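Local atomic coordinates of crystal protein (Bacillus thuringiensis serovar dakota, PDB entry 2ZTB), a protein that recognises cancer cells as the activated form of the toxin parasporin-2 and probably kills them by opening membrane pores, as its aerolysin-type relatives do. Residues R5-F10 / Y60-V65; N11-L16 / D217-T222; D86-N91 / V160-P165; N91-F96 / P165-R170. All blocks are in the same frame, centred on the assembly; numbering follows the deposited sequence.

Contact 1: residues R5-F10 / Y60-V65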
loop_
_atom_site.group_PDB
_atom_site.type_symbol
_atom_site.label_atom_id
_atom_site.label_comp_id
_atom_site.label_asym_id
_atom_site.label_seq_id
_atom_site.Cartn_x
_atom_site.Cartn_y
_atom_site.Cartn_z
ATOM N N ARG A 5 15.218 0.540 6.587
ATOM C CA ARG A 5 16.030 -0.025 7.654
ATOM C C ARG A 5 15.882 0.831 8.898
ATOM O O ARG A 5 16.378 1.948 8.956
ATOM C CB ARG A 5 17.501 -0.118 7.227
ATOM C CG ARG A 5 18.443 -0.709 8.271
ATOM C CD ARG A 5 19.673 -1.262 7.575
ATOM N NE ARG A 5 20.696 -1.741 8.498
ATOM C CZ ARG A 5 20.787 -2.985 8.967
ATOM N NH1 ARG A 5 19.903 -3.914 8.619
ATOM N NH2 ARG A 5 21.777 -3.300 9.794
ATOM N N GLU A 6 15.182 0.306 9.893
ATOM C CA GLU A 6 14.981 1.061 11.121
ATOM C C GLU A 6 15.081 0.167 12.346
ATOM O O GLU A 6 15.129 -1.055 12.225
ATOM C CB GLU A 6 13.657 1.857 11.082
ATOM C CG GLU A 6 12.428 1.090 10.640
ATOM C CD GLU A 6 11.175 1.968 10.585
ATOM O OE1 GLU A 6 10.340 1.867 11.515
ATOM O OE2 GLU A 6 11.030 2.752 9.618
ATOM N N TYR A 7 15.135 0.795 13.517
ATOM C CA TYR A 7 15.202 0.096 14.771
ATOM C C TYR A 7 13.987 -0.798 14.984
ATOM O O TYR A 7 12.857 -0.470 14.576
ATOM C CB TYR A 7 15.333 1.078 15.934
ATOM C CG TYR A 7 16.690 1.750 16.062
ATOM C CD1 TYR A 7 17.867 1.104 15.661
ATOM C CD2 TYR A 7 16.798 3.025 16.611
ATOM C CE1 TYR A 7 19.117 1.725 15.789
ATOM C CE2 TYR A 7 18.037 3.653 16.748
ATOM C CZ TYR A 7 19.197 3.002 16.338
ATOM O OH TYR A 7 20.423 3.648 16.473
ATOM N N LEU A 8 14.232 -1.946 15.608
ATOM C CA LEU A 8 13.161 -2.796 16.085
ATOM C C LEU A 8 12.772 -2.256 17.463
ATOM O O LEU A 8 13.641 -1.838 18.249
ATOM C CB LEU A 8 13.625 -4.251 16.141
ATOM C CG LEU A 8 12.596 -5.312 16.571
ATOM C CD1 LEU A 8 11.527 -5.530 15.498
ATOM C CD2 LEU A 8 13.312 -6.636 16.933
ATOM N N MET A 9 11.474 -2.215 17.737
ATOM C CA MET A 9 10.975 -1.707 19.009
ATOM C C MET A 9 10.362 -2.845 19.839
ATOM O O MET A 9 9.971 -3.867 19.282
ATOM C CB MET A 9 9.942 -0.601 18.763
ATOM C CG MET A 9 10.410 0.533 17.812
ATOM S SD MET A 9 11.704 1.555 18.558
ATOM C CE MET A 9 10.790 2.459 19.821
ATOM N N PHE A 10 10.284 -2.668 21.157
ATOM C CA PHE A 10 9.670 -3.671 22.038
ATOM C C PHE A 10 8.189 -3.929 21.740
ATOM O O PHE A 10 7.708 -5.053 21.946
ATOM C CB PHE A 10 9.864 -3.340 23.523
ATOM C CG PHE A 10 11.165 -3.872 24.109
ATOM C CD1 PHE A 10 12.147 -3.003 24.564
ATOM C CD2 PHE A 10 11.396 -5.240 24.210
ATOM C CE1 PHE A 10 13.335 -3.479 25.101
ATOM C CE2 PHE A 10 12.586 -5.726 24.747
ATOM C CZ PHE A 10 13.557 -4.846 25.192
ATOM N N TYR A 60 22.959 -2.968 18.208
ATOM C CA TYR A 60 21.653 -2.519 17.730
ATOM C C TYR A 60 20.897 -3.625 17.017
ATOM O O TYR A 60 21.446 -4.697 16.758
ATOM C CB TYR A 60 21.796 -1.276 16.837
ATOM C CG TYR A 60 22.310 -0.082 17.599
ATOM C CD1 TYR A 60 23.667 0.282 17.541
ATOM C CD2 TYR A 60 21.455 0.659 18.411
ATOM C CE1 TYR A 60 24.145 1.367 18.258
ATOM C CE2 TYR A 60 21.916 1.736 19.128
ATOM C CZ TYR A 60 23.262 2.089 19.052
ATOM O OH TYR A 60 23.704 3.172 19.769
ATOM N N CYS A 61 19.629 -3.364 16.720
ATOM C CA CYS A 61 18.763 -4.349 16.086
ATOM C C CYS A 61 17.741 -3.651 15.186
ATOM O O CYS A 61 17.039 -2.727 15.614
ATOM C CB CYS A 61 18.076 -5.218 17.144
ATOM S SG CYS A 61 17.065 -6.538 16.507
ATOM N N TYR A 62 17.678 -4.114 13.941
ATOM C CA TYR A 62 16.939 -3.434 12.889
ATOM C C TYR A 62 15.935 -4.352 12.244
ATOM O O TYR A 62 16.167 -5.550 12.126
ATOM C CB TYR A 62 17.884 -2.924 11.795
ATOM C CG TYR A 62 19.035 -2.079 12.284
ATOM C CD1 TYR A 62 20.275 -2.658 12.583
ATOM C CD2 TYR A 62 18.898 -0.701 12.440
ATOM C CE1 TYR A 62 21.347 -1.889 13.031
ATOM C CE2 TYR A 62 19.975 0.082 12.882
ATOM C CZ TYR A 62 21.186 -0.519 13.176
ATOM O OH TYR A 62 22.248 0.258 13.610
ATOM N N LYS A 63 14.805 -3.769 11.856
ATOM C CA LYS A 63 13.861 -4.368 10.925
ATOM C C LYS A 63 14.077 -3.706 9.552
ATOM O O LYS A 63 14.443 -2.525 9.460
ATOM C CB LYS A 63 12.421 -4.188 11.420
ATOM C CG LYS A 63 12.029 -2.764 11.827
ATOM C CD LYS A 63 10.518 -2.694 12.058
ATOM C CE LYS A 63 10.021 -1.280 12.237
ATOM N NZ LYS A 63 10.369 -0.608 13.521
ATOM N N ASN A 64 13.883 -4.495 8.497
ATOM C CA ASN A 64 14.209 -4.104 7.134
ATOM C C ASN A 64 13.083 -4.534 6.210
ATOM O O ASN A 64 12.492 -5.589 6.407
ATOM C CB ASN A 64 15.486 -4.800 6.639
ATOM C CG ASN A 64 16.668 -4.647 7.589
ATOM O OD1 ASN A 64 16.818 -5.403 8.558
ATOM N ND2 ASN A 64 17.522 -3.690 7.299
ATOM N N VAL A 65 12.823 -3.724 5.186
ATOM C CA VAL A 65 11.964 -4.117 4.076
ATOM C C VAL A 65 12.895 -4.382 2.901
ATOM O O VAL A 65 13.792 -3.590 2.618
ATOM C CB VAL A 65 10.909 -3.017 3.736
ATOM C CG1 VAL A 65 9.975 -3.465 2.612
ATOM C CG2 VAL A 65 10.100 -2.632 4.981
#
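K63 carries the polar side of this antiparallel ladder. Its NZ gives a short hydrogen bond to Y7 O (2.7 Å), nearly along the C=O axis, and a weak one within the salt bridge to E6 OE1 (3.2 Å). K63 starts in the crowded position between its own N and carbonyl carbon (chi1 50°), as E6 does, and bends only at its end (chi4 -72°), which swings the ammonium across to the other strand. The backbones of the same two residues bond both ways, E6 N to K63 O at 3.0 Å and K63 N to E6 O at 2.8 Å. L8 N continues the ladder to C61 O (2.9 Å), coming in from above the carbonyl plane. L8 CD2 rests on C61 SG (3.8 Å).

On the opposite face R5 is extended and lays its guanidinium over the Y62 ring, planes 29° apart. The resulting cation-pi contact is off-centre, R5 CZ standing 4.2 Å from the ring centroid. Y60, Y7 and Y62 form an aromatic cluster of nearly parallel but slid rings; Y7 CE1 meets Y62 CE2 at 3.4 Å, while Y7 OH lies over one face of Y60.

Second partners fix the charges: D192 for R5, E12 for K63, S124 and T123 for E6. Strand 4-7 thus lines one edge of strand 61-90 in the N-terminal part of the toxin, and strand 168-199 takes the other edge through backbone bonds of Y60 with Y194 and Y62 with D192.

Contact 2: residues N11-L16 / D217-T222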
loop_
_atom_site.group_PDB
_atom_site.type_symbol
_atom_site.label_atom_id
_atom_site.label_comp_id
_atom_site.label_asym_id
_atom_site.label_seq_id
_atom_site.Cartn_x
_atom_site.Cartn_y
_atom_site.Cartn_z
ATOM N N ASN A 11 7.471 -2.898 21.274
ATOM C CA ASN A 11 6.042 -3.022 20.992
ATOM C C ASN A 11 5.745 -3.701 19.658
ATOM O O ASN A 11 4.592 -3.843 19.263
ATOM C CB ASN A 11 5.288 -1.683 21.175
ATOM C CG ASN A 11 5.594 -0.624 20.080
ATOM O OD1 ASN A 11 4.905 0.393 20.020
ATOM N ND2 ASN A 11 6.597 -0.852 19.239
ATOM N N GLU A 12 6.808 -4.147 18.996
ATOM C CA GLU A 12 6.740 -4.865 17.720
ATOM C C GLU A 12 7.179 -6.322 17.839
ATOM O O GLU A 12 7.183 -7.040 16.840
ATOM C CB GLU A 12 7.714 -4.246 16.727
ATOM C CG GLU A 12 7.323 -2.927 16.192
ATOM C CD GLU A 12 8.348 -2.445 15.201
ATOM O OE1 GLU A 12 8.034 -2.499 13.996
ATOM O OE2 GLU A 12 9.463 -2.061 15.626
ATOM N N LEU A 13 7.595 -6.740 19.032
ATOM C CA LEU A 13 8.030 -8.123 19.270
ATOM C C LEU A 13 6.976 -9.156 18.887
ATOM O O LEU A 13 7.309 -10.213 18.363
ATOM C CB LEU A 13 8.506 -8.288 20.717
ATOM C CG LEU A 13 10.043 -8.262 20.886
ATOM C CD1 LEU A 13 10.782 -7.237 20.024
ATOM C CD2 LEU A 13 10.486 -8.184 22.351
ATOM N N SER A 14 5.705 -8.823 19.102
ATOM C CA SER A 14 4.577 -9.647 18.646
ATOM C C SER A 14 4.581 -9.889 17.140
ATOM O O SER A 14 4.069 -10.915 16.674
ATOM C CB SER A 14 3.259 -9.008 19.058
ATOM O OG SER A 14 3.129 -7.731 18.455
ATOM N N ALA A 15 5.174 -8.951 16.392
ATOM C CA ALA A 15 5.338 -9.068 14.941
ATOM C C ALA A 15 6.341 -10.153 14.579
ATOM O O ALA A 15 6.324 -10.669 13.467
ATOM C CB ALA A 15 5.741 -7.699 14.299
ATOM N N LEU A 16 7.232 -10.477 15.517
ATOM C CA LEU A 16 8.140 -11.622 15.402
ATOM C C LEU A 16 7.642 -12.792 16.281
ATOM O O LEU A 16 8.432 -13.642 16.754
ATOM C CB LEU A 16 9.553 -11.217 15.801
ATOM C CG LEU A 16 10.447 -10.296 14.928
ATOM C CD1 LEU A 16 10.281 -10.543 13.431
ATOM C CD2 LEU A 16 10.252 -8.839 15.260
ATOM N N ASP A 217 18.712 -15.835 18.298
ATOM C CA ASP A 217 18.847 -16.616 19.528
ATOM C C ASP A 217 17.732 -16.405 20.554
ATOM O O ASP A 217 17.539 -17.258 21.418
ATOM C CB ASP A 217 20.179 -16.313 20.226
ATOM C CG ASP A 217 21.383 -16.821 19.459
ATOM O OD1 ASP A 217 21.222 -17.493 18.414
ATOM O OD2 ASP A 217 22.510 -16.549 19.920
ATOM N N VAL A 218 17.025 -15.271 20.496
ATOM C CA VAL A 218 16.061 -14.940 21.559
ATOM C C VAL A 218 14.619 -14.680 21.058
ATOM O O VAL A 218 13.680 -14.577 21.866
ATOM C CB VAL A 218 16.582 -13.776 22.456
ATOM C CG1 VAL A 218 17.886 -14.207 23.208
ATOM C CG2 VAL A 218 16.828 -12.471 21.624
ATOM N N LEU A 219 14.448 -14.601 19.737
ATOM C CA LEU A 219 13.140 -14.380 19.127
ATOM C C LEU A 219 12.685 -15.662 18.453
ATOM O O LEU A 219 13.513 -16.459 18.006
ATOM C CB LEU A 219 13.194 -13.221 18.085
ATOM C CG LEU A 219 13.435 -11.764 18.541
ATOM C CD1 LEU A 219 13.652 -10.831 17.366
ATOM C CD2 LEU A 219 12.308 -11.212 19.405
ATOM N N ASN A 220 11.366 -15.844 18.355
ATOM C CA ASN A 220 10.782 -17.040 17.753
ATOM C C ASN A 220 10.887 -17.046 16.247
ATOM O O ASN A 220 10.795 -18.102 15.614
ATOM C CB ASN A 220 9.326 -17.205 18.177
ATOM C CG ASN A 220 9.190 -17.540 19.641
ATOM O OD1 ASN A 220 10.021 -18.264 20.215
ATOM N ND2 ASN A 220 8.139 -17.021 20.264
ATOM N N THR A 221 11.064 -15.859 15.678
ATOM C CA THR A 221 11.293 -15.702 14.250
ATOM C C THR A 221 12.029 -14.398 14.054
ATOM O O THR A 221 12.038 -13.557 14.946
ATOM C CB THR A 221 9.966 -15.672 13.395
ATOM O OG1 THR A 221 10.326 -15.720 12.006
ATOM C CG2 THR A 221 9.176 -14.394 13.602
ATOM N N THR A 222 12.631 -14.217 12.887
ATOM C CA THR A 222 13.301 -12.960 12.576
ATOM C C THR A 222 12.884 -12.437 11.208
ATOM O O THR A 222 13.545 -11.567 10.635
ATOM C CB THR A 222 14.843 -13.097 12.621
ATOM O OG1 THR A 222 15.242 -14.183 11.774
ATOM C CG2 THR A 222 15.339 -13.333 14.061
#
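Residues 11-15 wind as a 3-10 segment, A15 N bonding to E12 O and L16 N to L13 O, and bring L16 up to the loop after helix 215-218, with L16 CA 5.3 Å from T221 CA. The contact is apolar packing between these two irregular connections, with no hydrogen bond across, in a toxin whose elongated, mostly antiparallel beta fold is consistent with the aerolysin type. The L219 side chain crosses L13 at about a right angle, L219 CD2 touching L13 CG at 4.0 Å, and L16 obliquely, L219 CD1 lying 4.1 Å from L16 CG. One branch thus meets each leucine. L16 points directly at the loop, its CB set 3.5 Å from T221 O, and its CD1 continues alongside the T222 backbone. V23 of helix 20-31 and F195 of strand 168-199 also touch L13 and L219, extending the apolar patch. N220 stands at the exposed margin, where its ND2 bonds to S17 O and its backbone N to S18 OG. T221 has OG1 anti to its backbone N (chi1 -171°), which leaves CG2 in the crowded position between N and the carbonyl carbon, and that methyl presses against L16 O at 3.3 Å.

Contact 3: residues D86-N91 / V160-P165. With EDO (1,2-ethanediol), chain G.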
loop_
_atom_site.group_PDB
_atom_site.type_symbol
_atom_site.label_atom_id
_atom_site.label_comp_id
_atom_site.label_asym_id
_atom_site.label_seq_id
_atom_site.Cartn_x
_atom_site.Cartn_y
_atom_site.Cartn_z
ATOM N N ASP A 86 -27.310 13.919 -24.219
ATOM C CA ASP A 86 -28.031 15.102 -24.653
ATOM C C ASP A 86 -29.095 14.707 -25.665
ATOM O O ASP A 86 -28.889 13.822 -26.495
ATOM C CB ASP A 86 -27.068 16.139 -25.252
ATOM C CG ASP A 86 -26.202 16.817 -24.189
ATOM O OD1 ASP A 86 -26.734 17.629 -23.394
ATOM O OD2 ASP A 86 -24.986 16.532 -24.128
ATOM N N THR A 87 -30.244 15.364 -25.580
ATOM C CA THR A 87 -31.340 15.092 -26.487
ATOM C C THR A 87 -31.645 16.343 -27.282
ATOM O O THR A 87 -31.766 17.424 -26.708
ATOM C CB THR A 87 -32.576 14.598 -25.714
ATOM O OG1 THR A 87 -32.234 13.387 -25.023
ATOM C CG2 THR A 87 -33.748 14.332 -26.655
ATOM N N LEU A 88 -31.722 16.194 -28.606
ATOM C CA LEU A 88 -32.151 17.264 -29.501
ATOM C C LEU A 88 -33.625 17.084 -29.863
ATOM O O LEU A 88 -34.027 16.026 -30.351
ATOM C CB LEU A 88 -31.293 17.293 -30.776
ATOM C CG LEU A 88 -29.801 17.641 -30.669
ATOM C CD1 LEU A 88 -29.076 17.405 -31.994
ATOM C CD2 LEU A 88 -29.598 19.084 -30.191
ATOM N N THR A 89 -34.428 18.117 -29.628
ATOM C CA THR A 89 -35.853 18.060 -29.953
ATOM C C THR A 89 -36.168 18.932 -31.169
ATOM O O THR A 89 -35.768 20.099 -31.226
ATOM C CB THR A 89 -36.738 18.435 -28.738
ATOM O OG1 THR A 89 -36.421 17.569 -27.638
ATOM C CG2 THR A 89 -38.221 18.284 -29.067
ATOM N N ASN A 90 -36.858 18.339 -32.147
ATOM C CA ASN A 90 -37.318 19.057 -33.334
ATOM C C ASN A 90 -38.830 19.264 -33.284
ATOM O O ASN A 90 -39.608 18.337 -33.547
ATOM C CB ASN A 90 -36.916 18.324 -34.623
ATOM C CG ASN A 90 -37.050 19.196 -35.867
ATOM O OD1 ASN A 90 -37.507 20.342 -35.797
ATOM N ND2 ASN A 90 -36.645 18.655 -37.017
ATOM N N ASN A 91 -39.230 20.485 -32.934
ATOM C CA ASN A 91 -40.641 20.832 -32.783
ATOM C C ASN A 91 -41.257 21.429 -34.044
ATOM O O ASN A 91 -42.383 21.914 -34.011
ATOM C CB ASN A 91 -40.841 21.767 -31.582
ATOM C CG ASN A 91 -40.748 21.036 -30.251
ATOM O OD1 ASN A 91 -41.460 20.058 -30.018
ATOM N ND2 ASN A 91 -39.867 21.509 -29.369
ATOM N N VAL A 160 -20.363 16.629 -32.904
ATOM C CA VAL A 160 -21.087 15.649 -33.705
ATOM C C VAL A 160 -22.187 16.351 -34.516
ATOM O O VAL A 160 -22.861 17.255 -34.024
ATOM C CB VAL A 160 -21.611 14.449 -32.832
ATOM C CG1 VAL A 160 -22.565 14.912 -31.744
ATOM C CG2 VAL A 160 -22.245 13.353 -33.685
ATOM N N THR A 161 -22.314 15.957 -35.782
ATOM C CA THR A 161 -23.315 16.515 -36.677
ATOM C C THR A 161 -24.488 15.547 -36.785
ATOM O O THR A 161 -24.310 14.378 -37.130
ATOM C CB THR A 161 -22.691 16.843 -38.048
ATOM O OG1 THR A 161 -21.670 17.832 -37.860
ATOM C CG2 THR A 161 -23.734 17.377 -39.040
ATOM N N VAL A 162 -25.681 16.034 -36.459
ATOM C CA VAL A 162 -26.867 15.173 -36.432
ATOM C C VAL A 162 -28.094 15.785 -37.114
ATOM O O VAL A 162 -28.359 16.992 -37.007
ATOM C CB VAL A 162 -27.152 14.542 -34.984
ATOM C CG1 VAL A 162 -26.330 15.211 -33.888
ATOM C CG2 VAL A 162 -28.642 14.493 -34.634
ATOM N N THR A 163 -28.810 14.946 -37.856
ATOM C CA THR A 163 -30.084 15.328 -38.465
ATOM C C THR A 163 -31.210 14.778 -37.604
ATOM O O THR A 163 -31.235 13.584 -37.282
ATOM C CB THR A 163 -30.227 14.775 -39.901
ATOM O OG1 THR A 163 -29.099 15.179 -40.688
ATOM C CG2 THR A 163 -31.522 15.283 -40.568
ATOM N N VAL A 164 -32.126 15.652 -37.204
ATOM C CA VAL A 164 -33.307 15.196 -36.476
ATOM C C VAL A 164 -34.553 15.432 -37.340
ATOM O O VAL A 164 -34.842 16.575 -37.727
ATOM C CB VAL A 164 -33.390 15.732 -34.989
ATOM C CG1 VAL A 164 -33.193 17.236 -34.913
ATOM C CG2 VAL A 164 -34.694 15.298 -34.309
ATOM N N PRO A 165 -35.243 14.330 -37.711
ATOM C CA PRO A 165 -36.441 14.376 -38.553
ATOM C C PRO A 165 -37.568 15.238 -37.975
ATOM O O PRO A 165 -37.505 15.665 -36.811
ATOM C CB PRO A 165 -36.874 12.905 -38.661
ATOM C CG PRO A 165 -36.083 12.159 -37.672
ATOM C CD PRO A 165 -34.859 12.949 -37.366
HETATM C C1 EDO G . -23.029 19.007 -22.204
HETATM O O1 EDO G . -22.841 17.705 -22.777
HETATM C C2 EDO G . -23.615 18.859 -20.803
HETATM O O2 EDO G . -23.454 20.065 -20.040
#
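Two strands that are not hydrogen-bonded neighbours pack face to face here, across the interior of the curled antiparallel sheet near one end of the long molecule. Strands 86-90 and 160-164 approach to 8.2 Å between their short axes and cross at -40°, a separation filled by side chains. L88 and V162 reach toward each other tip to tip, L88 CD1 lying 4.0 Å from V162 CG2 and equally close to CG1. Farther along, V164 CG2, held anti to its backbone N, packs on N90 CB at 3.8 Å.

N90 supplies the polar link. Its CG is anti to its own N (chi1 -165°), which turns the amide toward the end of the opposite strand. ND2 donates to V164 O at 2.8 Å; that oxygen lies close to the N90 amide plane, whereas the donor sits above the carbonyl plane. A second bond, ND2 to P165 O at 3.1 Å, is weak.

At the other end D86 OD2 accepts a hydrogen bond from O1 of an ethanediol molecule (2.8 Å), probably a remnant of the crystallisation liquor, which also bonds to T103 N.

The ring of F96 touches N90 and V164, and the N90 amide has further partners in E94 O and T92 OG1. The buried amide is therefore satisfied at both ND2 and OD1, so that polar bonds close the terminus of an otherwise hydrocarbon interface.

Contact 4: residues N91-F96 / P165-R170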
loop_
_atom_site.group_PDB
_atom_site.type_symbol
_atom_site.label_atom_id
_atom_site.label_comp_id
_atom_site.label_asym_id
_atom_site.label_seq_id
_atom_site.Cartn_x
_atom_site.Cartn_y
_atom_site.Cartn_z
ATOM N N ASN A 91 -39.230 20.485 -32.934
ATOM C CA ASN A 91 -40.641 20.832 -32.783
ATOM C C ASN A 91 -41.257 21.429 -34.044
ATOM O O ASN A 91 -42.383 21.914 -34.011
ATOM C CB ASN A 91 -40.841 21.767 -31.582
ATOM C CG ASN A 91 -40.748 21.036 -30.251
ATOM O OD1 ASN A 91 -41.460 20.058 -30.018
ATOM N ND2 ASN A 91 -39.867 21.509 -29.369
ATOM N N THR A 92 -40.516 21.379 -35.151
ATOM C CA THR A 92 -40.968 21.936 -36.427
ATOM C C THR A 92 -41.407 20.842 -37.400
ATOM O O THR A 92 -41.217 19.656 -37.139
ATOM C CB THR A 92 -39.885 22.828 -37.103
ATOM O OG1 THR A 92 -38.848 22.008 -37.662
ATOM C CG2 THR A 92 -39.287 23.827 -36.108
ATOM N N ASN A 93 -41.995 21.255 -38.520
ATOM C CA ASN A 93 -42.468 20.326 -39.546
ATOM C C ASN A 93 -41.374 19.943 -40.546
ATOM O O ASN A 93 -41.589 19.094 -41.422
ATOM C CB ASN A 93 -43.680 20.915 -40.280
ATOM C CG ASN A 93 -44.827 21.261 -39.337
ATOM O OD1 ASN A 93 -44.709 21.140 -38.117
ATOM N ND2 ASN A 93 -45.944 21.696 -39.907
ATOM N N GLU A 94 -40.212 20.582 -40.408
ATOM C CA GLU A 94 -39.055 20.323 -41.264
ATOM C C GLU A 94 -37.900 19.747 -40.437
ATOM O O GLU A 94 -37.647 20.210 -39.319
ATOM C CB GLU A 94 -38.589 21.606 -41.974
ATOM C CG GLU A 94 -39.641 22.299 -42.845
ATOM C CD GLU A 94 -39.829 21.654 -44.221
ATOM O OE1 GLU A 94 -39.044 20.751 -44.594
ATOM O OE2 GLU A 94 -40.773 22.064 -44.940
ATOM N N PRO A 95 -37.200 18.733 -40.984
ATOM C CA PRO A 95 -35.978 18.243 -40.365
ATOM C C PRO A 95 -34.905 19.334 -40.328
ATOM O O PRO A 95 -34.904 20.223 -41.186
ATOM C CB PRO A 95 -35.545 17.099 -41.296
ATOM C CG PRO A 95 -36.214 17.378 -42.596
ATOM C CD PRO A 95 -37.524 17.985 -42.216
ATOM N N PHE A 96 -34.031 19.287 -39.324
ATOM C CA PHE A 96 -32.836 20.125 -39.335
ATOM C C PHE A 96 -31.579 19.316 -38.988
ATOM O O PHE A 96 -31.650 18.310 -38.275
ATOM C CB PHE A 96 -32.997 21.376 -38.447
ATOM C CG PHE A 96 -32.993 21.098 -36.960
ATOM C CD1 PHE A 96 -34.180 21.161 -36.228
ATOM C CD2 PHE A 96 -31.802 20.811 -36.284
ATOM C CE1 PHE A 96 -34.189 20.921 -34.854
ATOM C CE2 PHE A 96 -31.793 20.566 -34.911
ATOM C CZ PHE A 96 -32.990 20.621 -34.189
ATOM N N PRO A 165 -35.243 14.330 -37.711
ATOM C CA PRO A 165 -36.441 14.376 -38.553
ATOM C C PRO A 165 -37.568 15.238 -37.975
ATOM O O PRO A 165 -37.505 15.665 -36.811
ATOM C CB PRO A 165 -36.874 12.905 -38.661
ATOM C CG PRO A 165 -36.083 12.159 -37.672
ATOM C CD PRO A 165 -34.859 12.949 -37.366
ATOM N N ALA A 166 -38.589 15.456 -38.807
ATOM C CA ALA A 166 -39.673 16.416 -38.574
ATOM C C ALA A 166 -40.165 16.535 -37.129
ATOM O O ALA A 166 -39.878 17.523 -36.457
ATOM C CB ALA A 166 -40.842 16.141 -39.536
ATOM N N GLN A 167 -40.899 15.536 -36.650
ATOM C CA GLN A 167 -41.567 15.649 -35.349
ATOM C C GLN A 167 -41.017 14.632 -34.389
ATOM O O GLN A 167 -41.692 13.660 -34.038
ATOM C CB GLN A 167 -43.093 15.494 -35.483
ATOM C CG GLN A 167 -43.809 16.707 -36.072
ATOM C CD GLN A 167 -43.695 17.964 -35.208
ATOM O OE1 GLN A 167 -43.577 19.071 -35.736
ATOM N NE2 GLN A 167 -43.741 17.799 -33.884
ATOM N N SER A 168 -39.785 14.870 -33.955
ATOM C CA SER A 168 -39.035 13.869 -33.210
ATOM C C SER A 168 -37.936 14.452 -32.335
ATOM O O SER A 168 -37.565 15.626 -32.446
ATOM C CB SER A 168 -38.434 12.846 -34.180
ATOM O OG SER A 168 -37.909 13.496 -35.324
ATOM N N ARG A 169 -37.442 13.602 -31.445
ATOM C CA ARG A 169 -36.257 13.877 -30.658
ATOM C C ARG A 169 -35.197 12.843 -31.014
ATOM O O ARG A 169 -35.511 11.764 -31.526
ATOM C CB ARG A 169 -36.576 13.831 -29.161
ATOM C CG ARG A 169 -37.296 12.568 -28.725
ATOM C CD ARG A 169 -38.042 12.767 -27.417
ATOM N NE ARG A 169 -38.856 11.597 -27.076
ATOM C CZ ARG A 169 -38.364 10.437 -26.630
ATOM N NH1 ARG A 169 -37.047 10.266 -26.482
ATOM N NH2 ARG A 169 -39.193 9.438 -26.343
ATOM N N ARG A 170 -33.943 13.180 -30.729
ATOM C CA ARG A 170 -32.819 12.302 -31.011
ATOM C C ARG A 170 -31.770 12.445 -29.918
ATOM O O ARG A 170 -31.274 13.548 -29.674
ATOM C CB ARG A 170 -32.233 12.633 -32.393
ATOM C CG ARG A 170 -31.426 11.505 -32.985
ATOM C CD ARG A 170 -31.319 11.572 -34.505
ATOM N NE ARG A 170 -30.576 10.403 -34.969
ATOM C CZ ARG A 170 -29.989 10.279 -36.154
ATOM N NH1 ARG A 170 -30.038 11.255 -37.056
ATOM N NH2 ARG A 170 -29.338 9.157 -36.431
#
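N93 and Q167 lie side by side and point the same way, their amide planes turned 76° against each other. Q167 gets there by a bend at chi2 (-63°), which folds its amide back over the backbone of T92. Next to this pair the A166 methyl faces the opposite main chain, with CB 3.6 Å from N93 O. P95 and P165 come together next, ring carbon to backbone: P95 CB is 4.0 Å from P165 CA. These residues belong to two connections at the tip of the elongated sheet: residues 91-95 lead from strand 61-90 into strand 96-116, and the turn at residues 165-167 joins strand 147-164 to strand 168-199. The segments contribute no clear hydrogen bond to each other, and the contact is largely exposed to solvent. Packing is nevertheless tight in one place, where the carbonyl oxygens T92 O and A166 O, both acceptors, stand only 2.6 Å apart. Within 91-96 an ST turn is weakly closed by E94 N to T92 OG1 (3.4 Å), a hydroxyl whose stronger partner is N90. Beyond the turn R170 NE bonds to Q243 O, while Q167 touches L248 near the C terminus.

Overall arrangement
From the N terminus, strand 4-7 and the 3-10 turn after it provide the first halves of contacts 1 and 2. Contact 1 closes a loop of 49 residues onto the start of strand 61-90. Contact 2 crosses it, spanning 200 residues to the end of helix 215-218, and the two touch through K63 with E12 and L8 with L16. Contacts 3 and 4 lie wholly within that long span; they cross each other, share N91 and P165, and tie the far end of strand 61-90 to the turn between strands 147-164 and 168-199. About 68 Å separates the centres of contacts 1 and 3, yet strand 61-90 serves both.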